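Local coordinates for protein endo-beta-1,4-mannanase (Alicyclobacillus acidocaldarius, PDB 4CD7) that hydrolyses internal beta-1,4-mannosidic linkages in mannan-type polysaccharides, as a glycoside hydrolase of family 113 with a TIM-barrel fold, at residues Ser201-Ile206 / Phe229-Cys234; Asp211-Leu216 / Ala268-Pro273. One frame throughout, in Å; residues are numbered along the deposited sequence.

Interaction 1 of 2, residues Ser201-Ile206 / Phe229-Cys234. With IFM (5-hydroxymethyl-3,4-dihydroxypiperidine), chain E; BMA (beta-D-mannopyranose), chain C.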
loop_
_atom_site.group_PDB
_atom_site.type_symbol
_atom_site.label_atom_id
_atom_site.label_comp_id
_atom_site.label_asym_id
_atom_site.label_seq_id
_atom_site.Cartn_x
_atom_site.Cartn_y
_atom_site.Cartn_z
ATOM N N SER A 201 -6.942 0.806 2.212
ATOM C CA SER A 201 -6.980 -0.110 1.084
ATOM C C SER A 201 -8.403 -0.084 0.577
ATOM O O SER A 201 -9.259 -0.886 0.991
ATOM C CB SER A 201 -6.596 -1.532 1.514
ATOM O OG SER A 201 -5.183 -1.687 1.718
ATOM N N ALA A 202 -8.653 0.872 -0.303
ATOM C CA ALA A 202 -9.988 1.264 -0.682
ATOM C C ALA A 202 -10.596 0.438 -1.821
ATOM O O ALA A 202 -11.046 0.999 -2.835
ATOM C CB ALA A 202 -9.967 2.734 -1.072
ATOM N N TYR A 203 -10.677 -0.872 -1.612
ATOM C CA TYR A 203 -11.210 -1.808 -2.595
ATOM C C TYR A 203 -12.738 -1.890 -2.478
ATOM O O TYR A 203 -13.301 -2.924 -2.194
ATOM C CB TYR A 203 -10.581 -3.169 -2.385
ATOM C CG TYR A 203 -9.079 -3.198 -2.645
ATOM C CD1 TYR A 203 -8.582 -3.211 -3.935
ATOM C CD2 TYR A 203 -8.163 -3.252 -1.593
ATOM C CE1 TYR A 203 -7.208 -3.260 -4.183
ATOM C CE2 TYR A 203 -6.793 -3.301 -1.819
ATOM C CZ TYR A 203 -6.318 -3.311 -3.120
ATOM O OH TYR A 203 -4.964 -3.380 -3.384
ATOM N N TYR A 204 -13.384 -0.756 -2.664
ATOM C CA TYR A 204 -14.833 -0.685 -2.628
ATOM C C TYR A 204 -15.375 -1.214 -3.947
ATOM O O TYR A 204 -14.871 -0.871 -5.010
ATOM C CB TYR A 204 -15.287 0.759 -2.343
ATOM C CG TYR A 204 -14.863 1.166 -0.970
ATOM C CD1 TYR A 204 -15.420 0.550 0.143
ATOM C CD2 TYR A 204 -13.862 2.115 -0.766
ATOM C CE1 TYR A 204 -15.018 0.884 1.428
ATOM C CE2 TYR A 204 -13.440 2.452 0.522
ATOM C CZ TYR A 204 -14.015 1.803 1.618
ATOM O OH TYR A 204 -13.636 2.090 2.931
ATOM N N PRO A 205 -16.402 -2.065 -3.890
ATOM C CA PRO A 205 -17.022 -2.490 -5.149
ATOM C C PRO A 205 -17.505 -1.307 -6.017
ATOM O O PRO A 205 -17.819 -0.229 -5.510
ATOM C CB PRO A 205 -18.221 -3.319 -4.689
ATOM C CG PRO A 205 -17.940 -3.711 -3.283
ATOM C CD PRO A 205 -17.041 -2.672 -2.704
ATOM N N ILE A 206 -17.606 -1.551 -7.322
ATOM C CA ILE A 206 -18.052 -0.521 -8.287
ATOM C C ILE A 206 -19.278 0.242 -7.782
ATOM O O ILE A 206 -19.282 1.478 -7.788
ATOM C CB ILE A 206 -18.327 -1.149 -9.676
ATOM C CG1 ILE A 206 -17.001 -1.581 -10.299
ATOM C CG2 ILE A 206 -19.015 -0.142 -10.591
ATOM C CD1 ILE A 206 -17.129 -2.356 -11.608
ATOM N N PHE A 229 -5.915 7.029 -0.343
ATOM C CA PHE A 229 -5.926 5.594 -0.489
ATOM C C PHE A 229 -4.512 5.032 -0.697
ATOM O O PHE A 229 -3.895 5.285 -1.743
ATOM C CB PHE A 229 -6.848 5.190 -1.663
ATOM C CG PHE A 229 -8.262 5.733 -1.572
ATOM C CD1 PHE A 229 -8.909 5.866 -0.354
ATOM C CD2 PHE A 229 -8.929 6.131 -2.724
ATOM C CE1 PHE A 229 -10.206 6.362 -0.294
ATOM C CE2 PHE A 229 -10.208 6.623 -2.671
ATOM C CZ PHE A 229 -10.853 6.750 -1.450
ATOM N N MET A 230 -3.995 4.285 0.281
ATOM C CA MET A 230 -2.665 3.673 0.133
ATOM C C MET A 230 -2.664 2.429 -0.763
ATOM O O MET A 230 -1.601 2.037 -1.281
ATOM C CB MET A 230 -2.055 3.326 1.488
ATOM C CG MET A 230 -1.052 4.322 2.026
ATOM S SD MET A 230 0.393 4.523 0.974
ATOM C CE MET A 230 1.159 2.936 1.092
ATOM N N GLU A 231 -3.836 1.838 -0.995
ATOM C CA GLU A 231 -4.002 0.827 -2.064
ATOM C C GLU A 231 -5.370 1.061 -2.707
ATOM O O GLU A 231 -6.336 1.273 -1.991
ATOM C CB GLU A 231 -4.025 -0.617 -1.545
ATOM C CG GLU A 231 -2.856 -1.061 -0.704
ATOM C CD GLU A 231 -2.753 -2.578 -0.557
ATOM O OE1 GLU A 231 -3.518 -3.329 -1.209
ATOM O OE2 GLU A 231 -1.906 -3.013 0.253
ATOM N N VAL A 232 -5.446 1.004 -4.030
ATOM C CA VAL A 232 -6.724 0.953 -4.731
ATOM C C VAL A 232 -6.474 0.367 -6.115
ATOM O O VAL A 232 -5.494 0.701 -6.772
ATOM C CB VAL A 232 -7.399 2.359 -4.742
ATOM C CG1 VAL A 232 -6.643 3.368 -5.599
ATOM C CG2 VAL A 232 -8.850 2.235 -5.123
ATOM N N GLY A 233 -7.338 -0.535 -6.555
ATOM C CA GLY A 233 -7.165 -1.174 -7.852
ATOM C C GLY A 233 -8.196 -2.260 -8.034
ATOM O O GLY A 233 -9.032 -2.514 -7.146
ATOM N N CYS A 234 -8.115 -2.906 -9.187
ATOM C CA CYS A 234 -9.001 -3.998 -9.521
ATOM C C CYS A 234 -8.345 -4.917 -10.552
ATOM O O CYS A 234 -7.741 -4.430 -11.505
ATOM C CB CYS A 234 -10.314 -3.414 -10.062
ATOM S SG CYS A 234 -11.618 -4.604 -10.420
HETATM O O4 IFM E . -2.356 -8.093 -3.147
HETATM C C4 IFM E . -3.123 -7.697 -2.015
HETATM C C3 IFM E . -2.208 -7.203 -0.893
HETATM O O3 IFM E . -1.568 -8.354 -0.327
HETATM C C2 IFM E . -2.937 -6.431 0.219
HETATM N N IFM E . -4.117 -5.703 -0.225
HETATM C C1 IFM E . -4.930 -6.159 -1.327
HETATM C C5 IFM E . -4.094 -6.640 -2.493
HETATM C C6 IFM E . -5.003 -7.169 -3.594
HETATM O O6 IFM E . -5.790 -8.279 -3.177
HETATM C C1 BMA C . -9.038 -9.419 2.054
HETATM C C2 BMA C . -8.102 -10.454 1.426
HETATM C C3 BMA C . -6.684 -9.903 1.399
HETATM C C4 BMA C . -6.642 -8.493 0.815
HETATM C C5 BMA C . -7.680 -7.571 1.439
HETATM C C6 BMA C . -7.724 -6.231 0.725
HETATM O O2 BMA C . -8.511 -10.798 0.097
HETATM O O3 BMA C . -5.776 -10.737 0.668
HETATM O O4 BMA C . -5.353 -7.951 1.106
HETATM O O5 BMA C . -8.964 -8.171 1.362
HETATM O O6 BMA C . -8.849 -5.476 1.181
#

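Interaction 2 of 2, residues Asp211-Leu216 / Ala268-Pro273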
loop_
_atom_site.group_PDB
_atom_site.type_symbol
_atom_site.label_atom_id
_atom_site.label_comp_id
_atom_site.label_asym_id
_atom_site.label_seq_id
_atom_site.Cartn_x
_atom_site.Cartn_y
_atom_site.Cartn_z
ATOM N N ASP A 211 -21.889 5.684 -2.343
ATOM C CA ASP A 211 -22.430 5.851 -0.999
ATOM C C ASP A 211 -21.408 5.698 0.141
ATOM O O ASP A 211 -21.769 5.901 1.323
ATOM C CB ASP A 211 -23.682 4.972 -0.808
ATOM C CG ASP A 211 -23.439 3.519 -1.095
ATOM O OD1 ASP A 211 -22.364 3.015 -0.802
ATOM O OD2 ASP A 211 -24.355 2.860 -1.602
ATOM N N ARG A 212 -20.147 5.401 -0.208
ATOM C CA ARG A 212 -19.060 5.284 0.782
ATOM C C ARG A 212 -18.439 6.646 1.094
ATOM O O ARG A 212 -17.931 6.891 2.203
ATOM C CB ARG A 212 -17.962 4.321 0.318
ATOM C CG ARG A 212 -16.883 4.095 1.383
ATOM C CD ARG A 212 -17.429 3.518 2.691
ATOM N NE ARG A 212 -16.322 3.225 3.621
ATOM C CZ ARG A 212 -16.427 2.990 4.928
ATOM N NH1 ARG A 212 -17.594 2.991 5.568
ATOM N NH2 ARG A 212 -15.326 2.779 5.629
ATOM N N VAL A 213 -18.483 7.540 0.120
ATOM C CA VAL A 213 -17.843 8.869 0.260
ATOM C C VAL A 213 -18.223 9.614 1.555
ATOM O O VAL A 213 -17.351 10.144 2.233
ATOM C CB VAL A 213 -18.094 9.715 -0.995
ATOM C CG1 VAL A 213 -17.731 11.171 -0.770
ATOM C CG2 VAL A 213 -17.279 9.146 -2.160
ATOM N N PRO A 214 -19.514 9.620 1.933
ATOM C CA PRO A 214 -19.832 10.376 3.159
ATOM C C PRO A 214 -19.089 9.936 4.404
ATOM O O PRO A 214 -18.752 10.775 5.225
ATOM C CB PRO A 214 -21.353 10.174 3.347
ATOM C CG PRO A 214 -21.861 9.750 2.013
ATOM C CD PRO A 214 -20.723 9.142 1.237
ATOM N N VAL A 215 -18.856 8.638 4.574
ATOM C CA VAL A 215 -18.105 8.162 5.756
ATOM C C VAL A 215 -16.624 8.553 5.663
ATOM O O VAL A 215 -16.002 8.888 6.689
ATOM C CB VAL A 215 -18.255 6.640 5.944
ATOM C CG1 VAL A 215 -17.250 6.112 6.975
ATOM C CG2 VAL A 215 -19.698 6.301 6.353
ATOM N N LEU A 216 -16.054 8.514 4.456
ATOM C CA LEU A 216 -14.655 8.921 4.273
ATOM C C LEU A 216 -14.507 10.399 4.622
ATOM O O LEU A 216 -13.594 10.785 5.364
ATOM C CB LEU A 216 -14.136 8.638 2.838
ATOM C CG LEU A 216 -14.228 7.180 2.352
ATOM C CD1 LEU A 216 -13.764 7.058 0.922
ATOM C CD2 LEU A 216 -13.404 6.265 3.226
ATOM N N ALA A 268 -17.044 9.201 -8.376
ATOM C CA ALA A 268 -17.569 9.388 -7.030
ATOM C C ALA A 268 -16.712 10.316 -6.175
ATOM O O ALA A 268 -17.245 11.076 -5.375
ATOM C CB ALA A 268 -17.704 8.032 -6.343
ATOM N N MET A 269 -15.387 10.229 -6.295
ATOM C CA MET A 269 -14.537 10.969 -5.355
ATOM C C MET A 269 -14.669 12.466 -5.548
ATOM O O MET A 269 -14.503 12.968 -6.660
ATOM C CB MET A 269 -13.063 10.543 -5.415
ATOM C CG MET A 269 -12.827 9.109 -4.944
ATOM S SD MET A 269 -13.495 8.748 -3.285
ATOM C CE MET A 269 -12.574 9.893 -2.271
ATOM N N PRO A 270 -14.999 13.184 -4.459
ATOM C CA PRO A 270 -15.194 14.617 -4.600
ATOM C C PRO A 270 -13.912 15.410 -4.684
ATOM O O PRO A 270 -12.846 14.984 -4.233
ATOM C CB PRO A 270 -15.966 15.013 -3.336
ATOM C CG PRO A 270 -15.609 13.970 -2.341
ATOM C CD PRO A 270 -15.343 12.699 -3.103
ATOM N N ASP A 271 -14.042 16.589 -5.251
ATOM C CA ASP A 271 -12.968 17.558 -5.287
ATOM C C ASP A 271 -13.041 18.427 -4.025
ATOM O O ASP A 271 -13.550 19.538 -4.060
ATOM C CB ASP A 271 -13.100 18.423 -6.536
ATOM C CG ASP A 271 -11.888 19.312 -6.760
ATOM O OD1 ASP A 271 -10.870 19.161 -6.052
ATOM O OD2 ASP A 271 -11.953 20.166 -7.652
ATOM N N GLU A 272 -12.553 17.873 -2.914
ATOM C CA GLU A 272 -12.597 18.519 -1.609
ATOM C C GLU A 272 -11.232 18.368 -0.962
ATOM O O GLU A 272 -10.559 17.379 -1.184
ATOM C CB GLU A 272 -13.695 17.888 -0.724
ATOM C CG GLU A 272 -15.091 18.140 -1.251
ATOM C CD GLU A 272 -16.176 17.371 -0.526
ATOM O OE1 GLU A 272 -15.942 16.844 0.576
ATOM O OE2 GLU A 272 -17.294 17.288 -1.068
ATOM N N PRO A 273 -10.821 19.345 -0.150
ATOM C CA PRO A 273 -9.412 19.373 0.283
ATOM C C PRO A 273 -8.938 18.269 1.232
ATOM O O PRO A 273 -7.717 17.994 1.295
ATOM C CB PRO A 273 -9.252 20.765 0.925
ATOM C CG PRO A 273 -10.595 21.315 1.099
ATOM C CD PRO A 273 -11.548 20.574 0.197
#

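Interaction 1 of 2, residues Ser201-Ile206 / Phe229-Cys234
Ser201 and Glu231 sit side by side as a parallel beta bridge at the ends of strands 197-201 and 227-232. One backbone bond follows: Ala202 N donates to Glu231 O at 2.9 Å. On the Phe229 side the packing is tight. Ala202 CB makes an apolar CH-pi contact over one face of the Phe229 ring, 3.6 Å from the centroid and 20° off the normal. Val232 CG2 sets a methyl against the carbonyl oxygen Ala202 O at 3.4 Å.

On the sugar side, the Tyr203 hydroxyl OH donates to Glu231 OE1 at 2.6 Å. Glu231 OE1 accepts with its anti lone pair, the one away from OE2, and the ring and carboxylate planes are nearly perpendicular (89°). The Glu231 chain runs extended beyond CG, with chi2 -164°, which carries the carboxylate out to the ligand. There OE1 also accepts a bond from the piperidine nitrogen N of IFM at 2.6 Å. Two donors thus grip one oxygen and should limit rotation of the carboxylate. OE2 forms a salt bridge with Lys93. Ser201 OG lies 3.4 Å from Glu231 CG and is hydrogen-bonded to Glu151 and Asn180. The buried Gly233 O has no hydrogen-bond partner and lies at the edge of the Tyr203 ring.

The contact thins out beyond Tyr203 and ends before the partly exposed Pro205 and Ile206. This is the C-terminal end of the strands of a TIM barrel, where the ligand binds. Glu231 on the seventh strand and Glu151 after the fourth are consistent with the nucleophile and the acid/base, respectively, of retaining clan GH-A enzymes.

Interaction 2 of 2, residues Asp211-Leu216 / Ala268-Pro273
Val213, in helix 209-223, comes nearest to Met269, CA to CA 6.8 Å, where the chain has just left helix 255-268. No hydrogen bond joins the two segments, so apolar packing makes the contact. Val213 points at the loop and uses both methyls. With chi1 167°, CG1 is anti to the backbone N and packs against the CD-CG side of the Pro270 ring, 3.7 Å from CD. CG2, the other branch, is 3.7 Å from Ala268 O and 4.0 Å from Met269 SD. Met269 is bent at chi2 and chi3, which curls its end inward. Its CE reaches Leu216 CD1 at 4.4 Å, a looser touch. With an alanine at Val213, the loss of both branches would probably open a gap beside the Pro270 ring and leave the Met269 sulfur less firmly packed.

Around this patch, Trp209 also touches Ala268 and Met269. Arg217 lies against Pro270 and forms a salt bridge with Glu272. The contact is plain packing on the outer layer of the TIM barrel. It joins the helix after the sixth strand to the loop that leads from the next helix, 255-268, into the eighth strand.

The segments alternate along the chain: 201-206, 211-216, 229-234, then 268-273. Their contacts lie with centres about 13 Å apart, on the same side of the chain's centre. Interaction 1 is at the strand ends beside the ligand; interaction 2 is in the helical layer outside. Helix 209-223 connects strands 197-201 and 227-232, so both segments of interaction 1 and 211-216 of interaction 2 belong to one beta-alpha-beta unit; 268-273 comes from the next. They touch through Phe229, whose CZ packs on Met269 CE at 3.7 Å and on Leu216 CD1. A weak hydrogen bond from Arg212 NE to Tyr204 OH adds a polar tie. Phe229 thus links the helical layer to the strand ends next to the sugar-binding site.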